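Thiol-activated cytolysin (Desulfobulbus propionicus, PDB 6NAL) is a cytolysin of the thiol-activated (cholesterol-dependent) family, a bacterial toxin that probably inserts into target membranes and forms pores there. Local coordinates at residues V70-A75 against V93-V98; L77-D82 against T338-D343; A123-I128 against I196-S201; I368-S373 against F380-D385. One frame throughout, in Å; residues are numbered along the deposited sequence.

Contacts 1, 2 and 3 gather at one end of the elongated chain, around the large antiparallel sheet of the cytolysin body, and contact 4 lies in the C-terminal beta sandwich. Contact 1 links contacts 2 and 3: its centre is about 13 Å from that of contact 2, which it meets through Val-70 CG1 and Leu-77 CD2 (3.4 Å), and about 15 Å from that of contact 3, where Pro-73 CG meets Val-200 CG1 (3.5 Å). Contacts 2 and 3 do not touch, their nearest atoms being about 10 Å apart, but both involve the same sheet. The centre of contact 4 is about 74 to 82 Å from the others, beyond the chain's centre.

Contact 1. Residues V70-A75 against V93-V98; sequences VTYPGA and VDKDRV
Lys-95 reaches from the 93-98 loop to a type II beta turn, Tyr-72 to Ala-75, that leads into strand 76-78 of the cytolysin's large sheet. The turn is closed by Ala-75 N bonding to Tyr-72 O (2.9 Å), with Pro-73 and Gly-74 at its corners. Gly-74 has the positive phi (84°) of the third position in such a turn, and its carbonyl O faces the lysine. The Lys-95 chain runs nearly straight through chi2, then bends at chi3 (-97°), which brings NZ up in front of both the Gly-74 carbonyl and the Tyr-72 hydroxyl. NZ comes to 3.7 Å from Gly-74 O and 4.0 Å from Ala-75 CA. Tyr-72 meets it from the opposite direction, with its hydroxyl foremost. The amine and this hydroxyl are both hydrogen-bonded to Pro-116 O, so one carbonyl of a third loop ties the two segments together and satisfies polar groups in a largely buried place. Val-98, which starts strand 98-103, points toward the turn and also packs on Pro-116. On the Tyr-72 ring itself, Ala-75 CB sits over the centre of one face, 3.6 Å above its plane.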
# COMPACT_ATOMS: atom_id res chain seq x y z
N VAL A 70 -35.18 -19.74 -27.38
CA VAL A 70 -36.06 -18.76 -26.76
C VAL A 70 -35.48 -17.35 -26.76
O VAL A 70 -36.18 -16.39 -26.39
CB VAL A 70 -36.39 -19.21 -25.32
CG1 VAL A 70 -36.81 -18.09 -24.45
CG2 VAL A 70 -37.45 -20.30 -25.40
N THR A 71 -34.26 -17.18 -27.25
CA THR A 71 -33.62 -15.88 -27.18
C THR A 71 -33.11 -15.46 -28.53
O THR A 71 -32.02 -14.88 -28.66
CB THR A 71 -32.46 -15.86 -26.20
OG1 THR A 71 -31.54 -16.89 -26.58
CG2 THR A 71 -32.87 -16.12 -24.83
N TYR A 72 -33.84 -15.79 -29.54
CA TYR A 72 -33.51 -15.43 -30.91
C TYR A 72 -34.06 -14.05 -31.23
O TYR A 72 -34.97 -13.52 -30.55
CB TYR A 72 -34.09 -16.47 -31.89
CG TYR A 72 -35.60 -16.67 -31.72
CD1 TYR A 72 -36.10 -17.56 -30.77
CD2 TYR A 72 -36.51 -15.92 -32.44
CE1 TYR A 72 -37.48 -17.73 -30.57
CE2 TYR A 72 -37.88 -16.06 -32.23
CZ TYR A 72 -38.34 -16.97 -31.29
OH TYR A 72 -39.66 -17.15 -31.06
N PRO A 73 -33.54 -13.43 -32.28
CA PRO A 73 -33.99 -12.08 -32.61
C PRO A 73 -35.48 -12.08 -32.88
O PRO A 73 -35.98 -12.87 -33.68
CB PRO A 73 -33.17 -11.71 -33.86
CG PRO A 73 -32.02 -12.61 -33.83
CD PRO A 73 -32.38 -13.86 -33.06
N GLY A 74 -36.19 -11.16 -32.25
CA GLY A 74 -37.62 -11.08 -32.37
C GLY A 74 -38.40 -12.00 -31.45
O GLY A 74 -39.64 -12.04 -31.54
N ALA A 75 -37.72 -12.75 -30.59
CA ALA A 75 -38.48 -13.50 -29.57
C ALA A 75 -39.15 -12.52 -28.62
O ALA A 75 -38.81 -11.33 -28.56
CB ALA A 75 -37.57 -14.45 -28.79
N VAL A 93 -46.95 -17.02 -27.41
CA VAL A 93 -48.20 -16.67 -28.08
C VAL A 93 -47.95 -16.58 -29.59
O VAL A 93 -46.81 -16.61 -30.06
CB VAL A 93 -48.80 -15.35 -27.55
CG1 VAL A 93 -49.35 -15.54 -26.14
CG2 VAL A 93 -47.80 -14.23 -27.56
N ASP A 94 -49.03 -16.48 -30.34
CA ASP A 94 -48.92 -16.42 -31.79
C ASP A 94 -48.58 -15.00 -32.20
O ASP A 94 -49.12 -14.03 -31.64
CB ASP A 94 -50.23 -16.87 -32.43
CG ASP A 94 -50.55 -18.32 -32.12
OD1 ASP A 94 -49.61 -19.14 -32.20
OD2 ASP A 94 -51.72 -18.64 -31.78
N LYS A 95 -47.73 -14.87 -33.20
CA LYS A 95 -47.23 -13.56 -33.58
C LYS A 95 -47.43 -13.28 -35.06
O LYS A 95 -47.64 -14.19 -35.87
CB LYS A 95 -45.75 -13.44 -33.21
CG LYS A 95 -45.47 -13.48 -31.70
CD LYS A 95 -44.00 -13.48 -31.42
CE LYS A 95 -43.47 -14.88 -31.18
NZ LYS A 95 -42.05 -14.74 -30.75
N ASP A 96 -47.38 -12.00 -35.40
CA ASP A 96 -47.37 -11.53 -36.77
C ASP A 96 -45.93 -11.23 -37.21
O ASP A 96 -44.98 -11.42 -36.44
CB ASP A 96 -48.27 -10.30 -36.93
CG ASP A 96 -48.90 -10.19 -38.34
OD1 ASP A 96 -48.59 -11.01 -39.25
OD2 ASP A 96 -49.70 -9.25 -38.55
N ARG A 97 -45.78 -10.70 -38.43
CA ARG A 97 -44.49 -10.61 -39.11
C ARG A 97 -43.64 -9.46 -38.56
O ARG A 97 -44.16 -8.42 -38.15
CB ARG A 97 -44.67 -10.43 -40.62
CG ARG A 97 -45.47 -11.56 -41.35
CD ARG A 97 -45.17 -11.69 -42.87
NE ARG A 97 -44.96 -10.42 -43.59
CZ ARG A 97 -45.85 -9.42 -43.68
NH1 ARG A 97 -47.05 -9.52 -43.09
NH2 ARG A 97 -45.55 -8.31 -44.36
N VAL A 98 -42.33 -9.66 -38.60
CA VAL A 98 -41.36 -8.70 -38.08
C VAL A 98 -40.18 -8.63 -39.02
O VAL A 98 -39.77 -9.64 -39.61
CB VAL A 98 -40.86 -9.10 -36.67
CG1 VAL A 98 -39.57 -8.36 -36.32
CG2 VAL A 98 -41.90 -8.83 -35.64

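Contact 2. Residues L77-D82 against T338-D343; sequences LVASND and TVFLKD
Two strands that flank strand 232-250 in the large antiparallel sheet of the cytolysin meet here across its end: strand 76-78, with the residues that follow it, and strand 332-340. No hydrogen bond joins the two segments. Their backbones are a full strand apart, with the CA atoms of Ala-79 and Phe-340 separated by 8.5 Å, so only side chains that reach over the intervening strand can touch. Two small apolar contacts do so. Leu-77 CD1 approaches Thr-338 CG2 to 4.2 Å, methyl against methyl. The leucine leaves its backbone alongside the other strand rather than at it; CD1 gets there because CG stands beside the backbone N (chi1 -61°) and the chain then extends. Further along, Ala-79 CB, which does point across, comes to 4.4 Å from Phe-340 CE1 and meets the ring obliquely. All four residues are buried, but little surface is shared between them. After Ala-79 comes the short, weakly bonded helix that begins about residue 81, where Ser-80 is the N-cap: its OG accepts a hydrogen from Asp-82 N (3.1 Å, 154° at the hydrogen). Strand 232-250 completes the contact from between. Leu-77 and Val-339 form backbone hydrogen bonds to its Leu-233 and Phe-234 respectively, Ala-79 and Phe-340 both pack on Leu-233, and Leu-77 leans on Val-235. Beyond the sheet, the Phe-340 ring meets that of Tyr-16 with planes at about 40° and also touches Val-21, which brings the N-terminal part of the chain against the end of strand 332-340.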
# COMPACT_ATOMS: atom_id res chain seq x y z
N LEU A 77 -40.38 -12.31 -24.39
CA LEU A 77 -40.07 -12.91 -23.10
C LEU A 77 -40.90 -12.19 -22.06
O LEU A 77 -41.32 -11.05 -22.29
CB LEU A 77 -38.60 -12.76 -22.73
CG LEU A 77 -37.59 -13.40 -23.66
CD1 LEU A 77 -36.20 -12.84 -23.33
CD2 LEU A 77 -37.66 -14.95 -23.49
N VAL A 78 -41.08 -12.82 -20.89
CA VAL A 78 -41.59 -12.10 -19.72
C VAL A 78 -40.40 -11.69 -18.83
O VAL A 78 -39.58 -12.52 -18.43
CB VAL A 78 -42.66 -12.88 -18.92
CG1 VAL A 78 -43.70 -13.53 -19.86
CG2 VAL A 78 -42.08 -13.91 -17.98
N ALA A 79 -40.30 -10.40 -18.55
CA ALA A 79 -39.19 -9.91 -17.74
C ALA A 79 -39.25 -10.53 -16.36
O ALA A 79 -40.33 -10.69 -15.76
CB ALA A 79 -39.23 -8.39 -17.66
N SER A 80 -38.10 -10.90 -15.84
CA SER A 80 -38.02 -11.70 -14.63
C SER A 80 -36.57 -11.72 -14.18
O SER A 80 -35.67 -11.81 -15.03
CB SER A 80 -38.51 -13.12 -14.89
OG SER A 80 -38.17 -13.91 -13.80
N ASN A 81 -36.35 -11.68 -12.87
CA ASN A 81 -34.99 -11.83 -12.39
C ASN A 81 -34.37 -13.11 -12.89
O ASN A 81 -33.15 -13.19 -13.02
CB ASN A 81 -34.96 -11.78 -10.88
CG ASN A 81 -35.16 -10.41 -10.37
OD1 ASN A 81 -34.58 -9.46 -10.90
ND2 ASN A 81 -35.99 -10.29 -9.36
N ASP A 82 -35.17 -14.13 -13.17
CA ASP A 82 -34.57 -15.39 -13.62
C ASP A 82 -33.97 -15.29 -15.03
O ASP A 82 -33.12 -16.12 -15.40
CB ASP A 82 -35.63 -16.48 -13.44
CG ASP A 82 -36.10 -16.60 -11.94
OD1 ASP A 82 -36.94 -15.79 -11.48
OD2 ASP A 82 -35.61 -17.48 -11.20
N THR A 338 -32.26 -7.03 -24.92
CA THR A 338 -33.70 -6.94 -24.82
C THR A 338 -34.09 -5.48 -24.67
O THR A 338 -33.38 -4.69 -24.04
CB THR A 338 -34.29 -7.69 -23.60
OG1 THR A 338 -33.54 -7.41 -22.40
CG2 THR A 338 -34.28 -9.14 -23.86
N VAL A 339 -35.26 -5.17 -25.18
CA VAL A 339 -35.93 -3.90 -25.01
C VAL A 339 -37.35 -4.21 -24.47
O VAL A 339 -37.87 -5.31 -24.66
CB VAL A 339 -35.86 -3.20 -26.38
CG1 VAL A 339 -37.00 -3.64 -27.31
CG2 VAL A 339 -35.73 -1.70 -26.22
N PHE A 340 -37.90 -3.29 -23.67
CA PHE A 340 -39.28 -3.45 -23.20
C PHE A 340 -40.24 -3.27 -24.37
O PHE A 340 -40.07 -2.39 -25.22
CB PHE A 340 -39.60 -2.45 -22.08
CG PHE A 340 -38.93 -2.79 -20.78
CD1 PHE A 340 -39.45 -3.79 -19.96
CD2 PHE A 340 -37.79 -2.12 -20.38
CE1 PHE A 340 -38.83 -4.13 -18.74
CE2 PHE A 340 -37.15 -2.44 -19.18
CZ PHE A 340 -37.66 -3.45 -18.35
N LEU A 341 -41.27 -4.13 -24.44
CA LEU A 341 -42.12 -4.11 -25.63
C LEU A 341 -43.01 -2.89 -25.64
O LEU A 341 -43.23 -2.29 -26.70
CB LEU A 341 -42.94 -5.39 -25.71
CG LEU A 341 -43.96 -5.47 -26.85
CD1 LEU A 341 -43.32 -5.30 -28.23
CD2 LEU A 341 -44.74 -6.78 -26.75
N LYS A 342 -43.49 -2.47 -24.47
CA LYS A 342 -44.41 -1.34 -24.35
C LYS A 342 -43.94 -0.07 -25.10
O LYS A 342 -44.70 0.54 -25.86
CB LYS A 342 -44.58 -0.99 -22.89
CG LYS A 342 -45.34 0.37 -22.58
CD LYS A 342 -45.19 0.79 -21.11
CE LYS A 342 -45.85 2.16 -20.88
NZ LYS A 342 -45.85 2.62 -19.42
N ASP A 343 -42.66 0.28 -24.98
CA ASP A 343 -42.17 1.57 -25.49
C ASP A 343 -40.81 1.48 -26.18
O ASP A 343 -40.43 2.43 -26.86
CB ASP A 343 -42.07 2.61 -24.35
CG ASP A 343 -41.48 2.02 -23.01
OD1 ASP A 343 -40.78 0.97 -23.01
OD2 ASP A 343 -41.74 2.66 -21.94

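Contact 3. Residues A123-I128 against I196-S201; sequences AGINDI and IFYSVS
Ile-125 of helix 118-133 and Val-200 of strand 187-202 face each other tip to tip, and this pair is the tight part of a helix-on-sheet contact. The isoleucine's long branch does most of the touching. CG1 stands beside the backbone N (chi1 -70°) and the chain continues straight through chi2, so CD1 is carried outward into the fork of the valine. There CD1 lies 3.8 Å from Val-200 CG2 and 4.0 Å from Val-200 CG1, meeting both methyls, while Ile-125 CG1 adds a second approach to Val-200 CG2, also at 4.0 Å. The other branch is looser: Ile-125 CG2 comes only to 4.4 Å from Tyr-198 CE2 and meets that ring obliquely. Tyr-198 nevertheless points toward the helix, and all three side chains are buried. The solvent side of the helix is of a different kind, with Ala-123 and Asn-126 exposed, and Asn-126 sets out away from the 196-201 segment. Ser-199 and Ser-201, on the other side of the strand from Val-200, are partly exposed. At Phe-197 and Tyr-198 the strand makes a classic beta bulge opposite Tyr-240, and the rings of Tyr-198 and Tyr-240 meet with nearly parallel planes. One turn on from Ile-125, Ile-128 packs on Val-102 of strand 98-103 and on Ile-110 and Phe-112 of strand 110-114, so the helix covers several strands. Strand 187-202 itself runs between strands 98-103 and 232-250, and Val-200 touches Ile-100 on the first and Tyr-240 on the second.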
# COMPACT_ATOMS: atom_id res chain seq x y z
N ALA A 123 -33.92 -20.26 -40.12
CA ALA A 123 -33.84 -20.51 -41.56
C ALA A 123 -33.48 -19.25 -42.33
O ALA A 123 -32.62 -19.27 -43.21
CB ALA A 123 -35.18 -21.06 -42.07
N GLY A 124 -34.15 -18.13 -42.01
CA GLY A 124 -33.83 -16.87 -42.67
C GLY A 124 -32.38 -16.44 -42.49
O GLY A 124 -31.75 -15.93 -43.44
N ILE A 125 -31.85 -16.60 -41.27
CA ILE A 125 -30.46 -16.23 -41.01
C ILE A 125 -29.53 -17.11 -41.83
O ILE A 125 -28.59 -16.63 -42.48
CB ILE A 125 -30.15 -16.35 -39.51
CG1 ILE A 125 -30.88 -15.25 -38.75
CG2 ILE A 125 -28.65 -16.23 -39.23
CD1 ILE A 125 -30.84 -15.37 -37.21
N ASN A 126 -29.80 -18.42 -41.83
CA ASN A 126 -28.93 -19.35 -42.51
C ASN A 126 -29.02 -19.22 -44.02
O ASN A 126 -28.07 -19.59 -44.72
CB ASN A 126 -29.24 -20.77 -42.09
CG ASN A 126 -28.62 -21.11 -40.77
OD1 ASN A 126 -27.52 -20.63 -40.42
ND2 ASN A 126 -29.30 -21.95 -40.04
N ASP A 127 -30.13 -18.70 -44.53
CA ASP A 127 -30.22 -18.42 -45.96
C ASP A 127 -29.32 -17.25 -46.34
O ASP A 127 -28.41 -17.40 -47.16
CB ASP A 127 -31.67 -18.14 -46.34
CG ASP A 127 -31.83 -17.96 -47.83
OD1 ASP A 127 -32.65 -17.10 -48.23
OD2 ASP A 127 -31.12 -18.66 -48.60
N ILE A 128 -29.53 -16.09 -45.72
CA ILE A 128 -28.64 -14.94 -45.93
C ILE A 128 -27.17 -15.33 -45.75
O ILE A 128 -26.29 -14.83 -46.46
CB ILE A 128 -29.04 -13.79 -44.99
CG1 ILE A 128 -30.47 -13.38 -45.35
CG2 ILE A 128 -28.06 -12.64 -45.09
CD1 ILE A 128 -31.03 -12.35 -44.44
N ILE A 196 -16.81 -11.32 -32.25
CA ILE A 196 -18.14 -11.27 -32.84
C ILE A 196 -18.02 -11.37 -34.36
O ILE A 196 -17.44 -10.48 -35.00
CB ILE A 196 -18.87 -9.98 -32.45
CG1 ILE A 196 -18.94 -9.83 -30.92
CG2 ILE A 196 -20.24 -9.93 -33.06
CD1 ILE A 196 -19.55 -8.47 -30.46
N PHE A 197 -18.64 -12.40 -34.96
CA PHE A 197 -18.57 -12.53 -36.42
C PHE A 197 -19.66 -11.70 -37.07
O PHE A 197 -19.37 -10.90 -37.96
CB PHE A 197 -18.68 -14.00 -36.87
CG PHE A 197 -17.54 -14.87 -36.41
CD1 PHE A 197 -16.27 -14.36 -36.24
CD2 PHE A 197 -17.74 -16.20 -36.15
CE1 PHE A 197 -15.23 -15.16 -35.81
CE2 PHE A 197 -16.71 -17.01 -35.71
CZ PHE A 197 -15.45 -16.48 -35.52
N TYR A 198 -20.91 -11.88 -36.64
CA TYR A 198 -22.01 -11.07 -37.15
C TYR A 198 -23.10 -10.87 -36.09
O TYR A 198 -23.14 -11.54 -35.07
CB TYR A 198 -22.65 -11.71 -38.39
CG TYR A 198 -23.15 -13.13 -38.14
CD1 TYR A 198 -22.30 -14.22 -38.27
CD2 TYR A 198 -24.49 -13.40 -37.76
CE1 TYR A 198 -22.76 -15.52 -38.07
CE2 TYR A 198 -24.92 -14.68 -37.55
CZ TYR A 198 -24.05 -15.73 -37.74
OH TYR A 198 -24.47 -17.01 -37.51
N SER A 199 -24.03 -9.97 -36.41
CA SER A 199 -25.17 -9.69 -35.55
C SER A 199 -26.49 -9.82 -36.32
O SER A 199 -26.54 -9.71 -37.55
CB SER A 199 -25.08 -8.30 -34.94
OG SER A 199 -24.00 -8.22 -34.04
N VAL A 200 -27.57 -10.05 -35.57
CA VAL A 200 -28.92 -10.10 -36.11
C VAL A 200 -29.84 -9.30 -35.20
O VAL A 200 -29.97 -9.61 -34.00
CB VAL A 200 -29.46 -11.52 -36.28
CG1 VAL A 200 -30.85 -11.42 -36.89
CG2 VAL A 200 -28.53 -12.40 -37.11
N SER A 201 -30.53 -8.31 -35.76
CA SER A 201 -31.42 -7.43 -35.03
C SER A 201 -32.84 -7.62 -35.54
O SER A 201 -33.08 -8.25 -36.57
CB SER A 201 -30.94 -5.98 -35.17
OG SER A 201 -31.03 -5.57 -36.52

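Contact 4. Residues I368-S373 against F380-D385; sequences IRLEHS and FTVTWD
The Phe-380 ring carries Leu-370 over one face and the Glu-371 carbonyl and His-372 CB at its edge. Leu-370 CB lies 4.1 Å from the ring centroid and 21° off the normal, a CH-pi contact displaced toward the rim. The leucine and the phenylalanine lie antiparallel, side by side, so the leucine runs back along the ring and its CD1 comes to 3.9 Å from Phe-380 CG. At the edge, near the ring plane, Glu-371 O and His-372 CB both approach CZ of Phe-380 to 4.0 Å. A second flat group, the Trp-384 indole, has Val-382 CG1 at its edge, in plane. That same CG1 meets Ile-368 CD1 at 4.0 Å. Because Val-382 holds CG1 anti to its backbone N (chi1 -180°), its other methyl, CG2, is turned to Leu-370 CD1, at 4.3 Å. Apart from the Glu-371 carbonyl the contact is apolar, with no hydrogen bond between the segments, as in the core of a beta sandwich. The two strand segments run antiparallel (172°) with axes 10.0 Å apart, but they belong to different sheets that face each other. His-372 NE2 bonds to Tyr-376 O in the short connection between them, and the two rings meet there. Strand 349-372 lies between strands 412-418 and 454-462 in its own sheet, while strand 378-389 sits between 394-408 and 422-432 in the other. Phe-380 touches Thr-429, and Ile-368 reaches Ile-425, both on strand 422-432.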
# COMPACT_ATOMS: atom_id res chain seq x y z
N ILE A 368 23.92 -8.07 6.72
CA ILE A 368 24.90 -6.99 6.87
C ILE A 368 26.25 -7.61 7.23
O ILE A 368 26.38 -8.26 8.28
CB ILE A 368 24.48 -5.97 7.94
CG1 ILE A 368 23.18 -5.26 7.54
CG2 ILE A 368 25.60 -4.92 8.17
CD1 ILE A 368 22.49 -4.64 8.70
N ARG A 369 27.24 -7.43 6.35
CA ARG A 369 28.61 -7.86 6.61
C ARG A 369 29.44 -6.66 7.06
O ARG A 369 29.47 -5.64 6.38
CB ARG A 369 29.27 -8.49 5.37
CG ARG A 369 28.73 -9.85 4.94
CD ARG A 369 29.82 -10.72 4.35
NE ARG A 369 29.29 -11.78 3.48
CZ ARG A 369 30.03 -12.79 3.01
NH1 ARG A 369 31.32 -12.88 3.32
NH2 ARG A 369 29.48 -13.71 2.23
N LEU A 370 30.09 -6.78 8.20
CA LEU A 370 31.01 -5.75 8.70
C LEU A 370 32.44 -6.23 8.57
O LEU A 370 32.72 -7.39 8.86
CB LEU A 370 30.72 -5.44 10.16
CG LEU A 370 29.23 -5.15 10.37
CD1 LEU A 370 29.06 -5.00 11.89
CD2 LEU A 370 28.71 -3.90 9.64
N GLU A 371 33.33 -5.39 8.06
CA GLU A 371 34.73 -5.76 7.89
C GLU A 371 35.59 -4.58 8.30
O GLU A 371 35.35 -3.43 7.92
CB GLU A 371 35.04 -6.18 6.46
CG GLU A 371 33.84 -6.94 5.84
CD GLU A 371 34.13 -7.64 4.50
OE1 GLU A 371 34.18 -6.94 3.46
OE2 GLU A 371 34.27 -8.89 4.49
N HIS A 372 36.54 -4.90 9.14
CA HIS A 372 37.50 -3.95 9.67
C HIS A 372 38.88 -4.47 9.31
O HIS A 372 39.25 -5.58 9.71
CB HIS A 372 37.31 -3.84 11.16
CG HIS A 372 38.36 -3.04 11.86
ND1 HIS A 372 39.05 -2.02 11.26
CD2 HIS A 372 38.78 -3.08 13.15
CE1 HIS A 372 39.85 -1.46 12.15
NE2 HIS A 372 39.70 -2.08 13.31
N SER A 373 39.62 -3.69 8.56
CA SER A 373 41.02 -4.02 8.28
C SER A 373 41.93 -2.87 8.65
O SER A 373 43.12 -2.93 8.35
CB SER A 373 41.22 -4.34 6.80
OG SER A 373 40.99 -3.13 6.08
N PHE A 380 31.56 -0.62 15.87
CA PHE A 380 30.41 -0.67 14.98
C PHE A 380 29.13 -0.57 15.81
O PHE A 380 28.99 -1.23 16.84
CB PHE A 380 30.37 -1.99 14.18
CG PHE A 380 31.46 -2.17 13.17
CD1 PHE A 380 32.64 -2.74 13.54
CD2 PHE A 380 31.27 -1.84 11.85
CE1 PHE A 380 33.67 -2.92 12.64
CE2 PHE A 380 32.30 -2.03 10.93
CZ PHE A 380 33.50 -2.58 11.34
N THR A 381 28.16 0.22 15.34
CA THR A 381 26.81 0.25 15.90
C THR A 381 25.79 0.00 14.80
O THR A 381 25.78 0.72 13.79
CB THR A 381 26.54 1.58 16.58
OG1 THR A 381 27.62 1.85 17.47
CG2 THR A 381 25.25 1.56 17.40
N VAL A 382 24.96 -1.02 14.96
CA VAL A 382 23.95 -1.37 13.98
C VAL A 382 22.61 -1.53 14.69
O VAL A 382 22.52 -2.23 15.69
CB VAL A 382 24.31 -2.64 13.21
CG1 VAL A 382 23.19 -2.92 12.20
CG2 VAL A 382 25.63 -2.48 12.53
N THR A 383 21.59 -0.82 14.20
CA THR A 383 20.25 -0.85 14.76
C THR A 383 19.23 -0.99 13.63
O THR A 383 19.52 -0.72 12.46
CB THR A 383 19.96 0.41 15.60
OG1 THR A 383 19.85 1.53 14.72
CG2 THR A 383 21.07 0.64 16.68
N TRP A 384 18.04 -1.45 13.97
CA TRP A 384 16.98 -1.59 12.97
C TRP A 384 15.66 -1.76 13.68
O TRP A 384 15.59 -1.94 14.90
CB TRP A 384 17.22 -2.78 12.03
CG TRP A 384 17.28 -4.10 12.70
CD1 TRP A 384 16.24 -4.93 12.97
CD2 TRP A 384 18.45 -4.76 13.21
NE1 TRP A 384 16.68 -6.05 13.65
CE2 TRP A 384 18.04 -5.97 13.80
CE3 TRP A 384 19.81 -4.45 13.21
CZ2 TRP A 384 18.93 -6.87 14.39
CZ3 TRP A 384 20.70 -5.34 13.80
CH2 TRP A 384 20.26 -6.54 14.37
N ASP A 385 14.60 -1.73 12.88
CA ASP A 385 13.25 -1.91 13.39
C ASP A 385 12.71 -3.24 12.88
O ASP A 385 12.96 -3.61 11.74
CB ASP A 385 12.34 -0.77 12.94
CG ASP A 385 12.49 0.50 13.79
OD1 ASP A 385 12.94 0.40 14.98
OD2 ASP A 385 12.13 1.58 13.24